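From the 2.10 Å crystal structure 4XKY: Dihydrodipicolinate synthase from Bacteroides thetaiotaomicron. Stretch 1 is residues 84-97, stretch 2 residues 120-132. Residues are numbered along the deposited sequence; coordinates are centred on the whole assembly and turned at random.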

# COMPACT_ATOMS: atom_id res chain seq x y z
N SER A 84 -15.06 16.79 -6.73
CA SER A 84 -15.42 17.73 -7.81
C SER A 84 -14.94 19.15 -7.53
O SER A 84 -15.34 19.76 -6.54
CB SER A 84 -16.93 17.75 -8.06
OG SER A 84 -17.32 18.92 -8.76
N ILE A 85 -14.13 19.69 -8.43
CA ILE A 85 -13.63 21.05 -8.28
C ILE A 85 -14.76 22.06 -8.36
O ILE A 85 -14.76 23.02 -7.62
CB ILE A 85 -12.50 21.38 -9.27
CG1 ILE A 85 -11.26 20.56 -8.86
CG2 ILE A 85 -12.17 22.88 -9.26
CD1 ILE A 85 -10.17 20.54 -9.91
N VAL A 86 -15.75 21.81 -9.21
CA VAL A 86 -16.90 22.69 -9.26
C VAL A 86 -17.55 22.76 -7.86
O VAL A 86 -17.82 23.84 -7.38
CB VAL A 86 -17.93 22.26 -10.34
CG1 VAL A 86 -19.26 22.95 -10.10
CG2 VAL A 86 -17.40 22.57 -11.73
N GLU A 87 -17.76 21.62 -7.21
CA GLU A 87 -18.37 21.60 -5.88
C GLU A 87 -17.48 22.27 -4.82
O GLU A 87 -17.96 23.00 -3.95
CB GLU A 87 -18.69 20.15 -5.45
CG GLU A 87 -19.68 19.41 -6.34
CD GLU A 87 -21.00 20.12 -6.51
OE1 GLU A 87 -21.31 21.00 -5.68
OE2 GLU A 87 -21.72 19.82 -7.49
N SER A 88 -16.18 22.03 -4.92
CA SER A 88 -15.24 22.66 -4.02
C SER A 88 -15.29 24.22 -4.11
O SER A 88 -15.37 24.92 -3.09
CB SER A 88 -13.84 22.10 -4.28
OG SER A 88 -12.90 22.74 -3.46
N VAL A 89 -15.27 24.75 -5.34
CA VAL A 89 -15.34 26.19 -5.54
C VAL A 89 -16.67 26.73 -4.99
O VAL A 89 -16.70 27.76 -4.34
CB VAL A 89 -15.13 26.56 -7.02
CG1 VAL A 89 -15.47 28.03 -7.27
CG2 VAL A 89 -13.68 26.26 -7.43
N ASN A 90 -17.76 26.00 -5.19
CA ASN A 90 -19.06 26.42 -4.68
C ASN A 90 -19.05 26.53 -3.14
O ASN A 90 -19.64 27.46 -2.58
CB ASN A 90 -20.15 25.47 -5.19
CG ASN A 90 -21.53 25.83 -4.66
OD1 ASN A 90 -22.13 26.81 -5.10
ND2 ASN A 90 -22.02 25.06 -3.71
N LEU A 91 -18.37 25.61 -2.45
CA LEU A 91 -18.32 25.68 -0.99
C LEU A 91 -17.50 26.87 -0.55
O LEU A 91 -17.86 27.53 0.45
CB LEU A 91 -17.74 24.43 -0.35
CG LEU A 91 -18.57 23.15 -0.44
CD1 LEU A 91 -17.82 22.01 0.21
CD2 LEU A 91 -19.94 23.33 0.21
N ALA A 92 -16.39 27.12 -1.26
CA ALA A 92 -15.57 28.30 -0.99
C ALA A 92 -16.38 29.59 -1.12
O ALA A 92 -16.29 30.43 -0.25
CB ALA A 92 -14.36 28.37 -1.90
N CYS A 93 -17.15 29.75 -2.19
CA CYS A 93 -17.99 30.96 -2.37
C CYS A 93 -19.05 31.11 -1.28
O CYS A 93 -19.32 32.21 -0.80
CB CYS A 93 -18.63 30.98 -3.75
SG CYS A 93 -17.35 31.04 -5.04
N LEU A 94 -19.64 29.99 -0.88
CA LEU A 94 -20.60 29.97 0.20
C LEU A 94 -19.92 30.41 1.49
O LEU A 94 -20.41 31.30 2.18
CB LEU A 94 -21.18 28.56 0.35
CG LEU A 94 -22.12 28.47 1.56
CD1 LEU A 94 -23.49 28.97 1.14
CD2 LEU A 94 -22.20 27.07 2.13
N ALA A 95 -18.78 29.81 1.79
CA ALA A 95 -17.95 30.24 2.90
C ALA A 95 -17.70 31.75 2.88
O ALA A 95 -17.94 32.43 3.89
CB ALA A 95 -16.62 29.49 2.93
N ALA A 96 -17.27 32.30 1.75
CA ALA A 96 -17.04 33.75 1.67
C ALA A 96 -18.30 34.57 1.95
O ALA A 96 -18.24 35.53 2.71
CB ALA A 96 -16.48 34.16 0.31
N ASP A 97 -19.41 34.21 1.32
CA ASP A 97 -20.66 34.97 1.50
C ASP A 97 -21.13 35.00 2.95
O ASP A 97 -21.79 35.94 3.39
CB ASP A 97 -21.78 34.38 0.65
CG ASP A 97 -21.53 34.53 -0.83
OD1 ASP A 97 -20.77 35.43 -1.25
OD2 ASP A 97 -22.10 33.73 -1.59
N GLU A 120 0.24 22.54 -10.55
CA GLU A 120 -0.70 23.03 -11.56
C GLU A 120 -2.13 22.99 -11.03
O GLU A 120 -2.94 23.83 -11.40
CB GLU A 120 -0.57 22.24 -12.89
CG GLU A 120 -1.53 21.05 -13.04
CD GLU A 120 -1.80 20.64 -14.48
OE1 GLU A 120 -1.73 21.50 -15.39
OE2 GLU A 120 -2.11 19.45 -14.71
N PHE A 121 -2.45 22.00 -10.20
CA PHE A 121 -3.76 21.92 -9.56
C PHE A 121 -4.06 23.22 -8.82
O PHE A 121 -5.10 23.83 -9.03
CB PHE A 121 -3.83 20.76 -8.58
CG PHE A 121 -5.13 20.69 -7.87
CD1 PHE A 121 -6.19 20.01 -8.42
CD2 PHE A 121 -5.32 21.35 -6.67
CE1 PHE A 121 -7.42 19.96 -7.77
CE2 PHE A 121 -6.54 21.31 -6.03
CZ PHE A 121 -7.60 20.62 -6.58
N TYR A 122 -3.15 23.63 -7.96
CA TYR A 122 -3.31 24.85 -7.19
C TYR A 122 -3.24 26.10 -8.02
O TYR A 122 -3.94 27.07 -7.73
CB TYR A 122 -2.36 24.87 -6.00
CG TYR A 122 -2.91 23.94 -4.99
CD1 TYR A 122 -4.05 24.30 -4.27
CD2 TYR A 122 -2.39 22.68 -4.80
CE1 TYR A 122 -4.63 23.43 -3.37
CE2 TYR A 122 -2.95 21.81 -3.89
CZ TYR A 122 -4.08 22.18 -3.19
OH TYR A 122 -4.66 21.32 -2.27
N GLU A 123 -2.42 26.09 -9.08
CA GLU A 123 -2.38 27.23 -9.99
C GLU A 123 -3.72 27.47 -10.69
O GLU A 123 -4.11 28.61 -10.86
CB GLU A 123 -1.23 27.12 -11.00
CG GLU A 123 0.09 27.63 -10.44
CD GLU A 123 1.29 27.42 -11.36
OE1 GLU A 123 1.10 27.19 -12.58
OE2 GLU A 123 2.43 27.49 -10.85
N HIS A 124 -4.41 26.41 -11.08
CA HIS A 124 -5.76 26.54 -11.65
C HIS A 124 -6.83 26.83 -10.58
O HIS A 124 -7.84 27.48 -10.87
CB HIS A 124 -6.15 25.28 -12.41
CG HIS A 124 -5.25 24.96 -13.58
ND1 HIS A 124 -4.65 25.93 -14.35
CD2 HIS A 124 -4.90 23.77 -14.13
CE1 HIS A 124 -3.94 25.36 -15.31
NE2 HIS A 124 -4.07 24.05 -15.19
N LEU A 125 -6.64 26.32 -9.36
CA LEU A 125 -7.66 26.49 -8.33
C LEU A 125 -7.67 27.94 -7.82
O LEU A 125 -8.74 28.54 -7.66
CB LEU A 125 -7.47 25.50 -7.17
CG LEU A 125 -8.50 25.61 -6.03
CD1 LEU A 125 -9.91 25.32 -6.50
CD2 LEU A 125 -8.12 24.72 -4.85
N LEU A 126 -6.47 28.48 -7.57
CA LEU A 126 -6.34 29.73 -6.81
C LEU A 126 -7.12 30.93 -7.37
O LEU A 126 -7.80 31.60 -6.61
CB LEU A 126 -4.86 30.09 -6.59
CG LEU A 126 -4.21 29.26 -5.47
CD1 LEU A 126 -2.70 29.31 -5.57
CD2 LEU A 126 -4.65 29.72 -4.10
N PRO A 127 -7.06 31.17 -8.69
CA PRO A 127 -7.84 32.32 -9.21
C PRO A 127 -9.35 32.20 -8.97
O PRO A 127 -10.06 33.20 -9.04
CB PRO A 127 -7.56 32.28 -10.73
CG PRO A 127 -6.28 31.53 -10.87
CD PRO A 127 -6.24 30.54 -9.73
N GLN A 128 -9.83 31.00 -8.71
CA GLN A 128 -11.27 30.77 -8.54
C GLN A 128 -11.74 30.94 -7.11
O GLN A 128 -12.94 30.89 -6.87
CB GLN A 128 -11.62 29.33 -8.97
CG GLN A 128 -11.13 28.95 -10.35
CD GLN A 128 -11.64 27.60 -10.76
OE1 GLN A 128 -12.85 27.39 -10.82
NE2 GLN A 128 -10.74 26.66 -11.03
N LEU A 129 -10.83 31.10 -6.15
CA LEU A 129 -11.21 31.12 -4.72
C LEU A 129 -11.31 32.55 -4.21
O LEU A 129 -10.47 33.36 -4.54
CB LEU A 129 -10.15 30.42 -3.88
CG LEU A 129 -9.83 28.98 -4.23
CD1 LEU A 129 -8.78 28.46 -3.28
CD2 LEU A 129 -11.08 28.14 -4.18
N PRO A 130 -12.31 32.86 -3.38
CA PRO A 130 -12.47 34.22 -2.87
C PRO A 130 -11.89 34.45 -1.46
O PRO A 130 -12.12 35.50 -0.88
CB PRO A 130 -13.99 34.38 -2.85
CG PRO A 130 -14.44 33.02 -2.43
CD PRO A 130 -13.51 32.05 -3.13
N LEU A 131 -11.16 33.47 -0.92
CA LEU A 131 -10.56 33.58 0.40
C LEU A 131 -9.14 33.00 0.40
O LEU A 131 -8.81 32.18 -0.47
CB LEU A 131 -11.41 32.82 1.43
CG LEU A 131 -12.81 33.36 1.74
CD1 LEU A 131 -13.61 32.36 2.57
CD2 LEU A 131 -12.81 34.72 2.43
N PRO A 132 -8.30 33.39 1.38
CA PRO A 132 -6.98 32.78 1.49
C PRO A 132 -7.07 31.28 1.69
O PRO A 132 -8.11 30.78 2.15
CB PRO A 132 -6.38 33.44 2.74
CG PRO A 132 -7.17 34.67 2.99
CD PRO A 132 -8.52 34.46 2.38

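No hydrogen bond joins these two stretches; what holds them is mainly the fit of apolar side chains, and the contact buries 494 Å² of surface, both sides summed. Helix 85-97 presents one stripe, Ile85, Val89, Ala92 and Ala96, spaced three or four residues apart so that their CA-to-CB bonds all point toward the second stretch. That stretch meets the stripe first with the helix that carries Phe121 and Leu125, inclined at 50° to it, and then with the segment Leu129 to Leu131.

At the start of the stripe the bumps are large. The helix axes come no closer than 12.7 Å, a gap that long side chains must span. Ile85, with chi1 m and chi2 t, extends CD1 to within 3.5 Å of Phe121 CE1, meeting the ring obliquely. Phe121 and Leu125 leave their backbone sideways, but their ends come nearer: Leu125 CD1 lies 4.0 Å from Val89 CG2 and 4.3 Å from Ile85 CG2, a knob touching two branched residues one turn apart. Gln128 covers this patch from its more exposed side. Its NE2 donates to His124 O at 3.0 Å, which helps to fix the side chain while its OE1 packs 3.7 Å from Val89 CG2.

Farther along, the helix offers small residues, and the partner chain draws close: the CA atoms of Ala92 and Leu129, like those of Cys93 and Pro130, are 6.4 Å apart. Here the bumps belong to stretch 2. The Pro130 ring sits over the shallow surface between Ala92 and Ala96, its CG 3.6 Å from Ala96 CB and its CD 4.0 Å from Ala92 CB. Leu129 CD2 reaches Ala92 CB at 4.0 Å, and Leu131 CD1 settles 3.8 Å from Ala96 N and 4.2 Å from Ala95 CB. Alanine suits these positions because its single methyl leaves the helix backbone itself within reach.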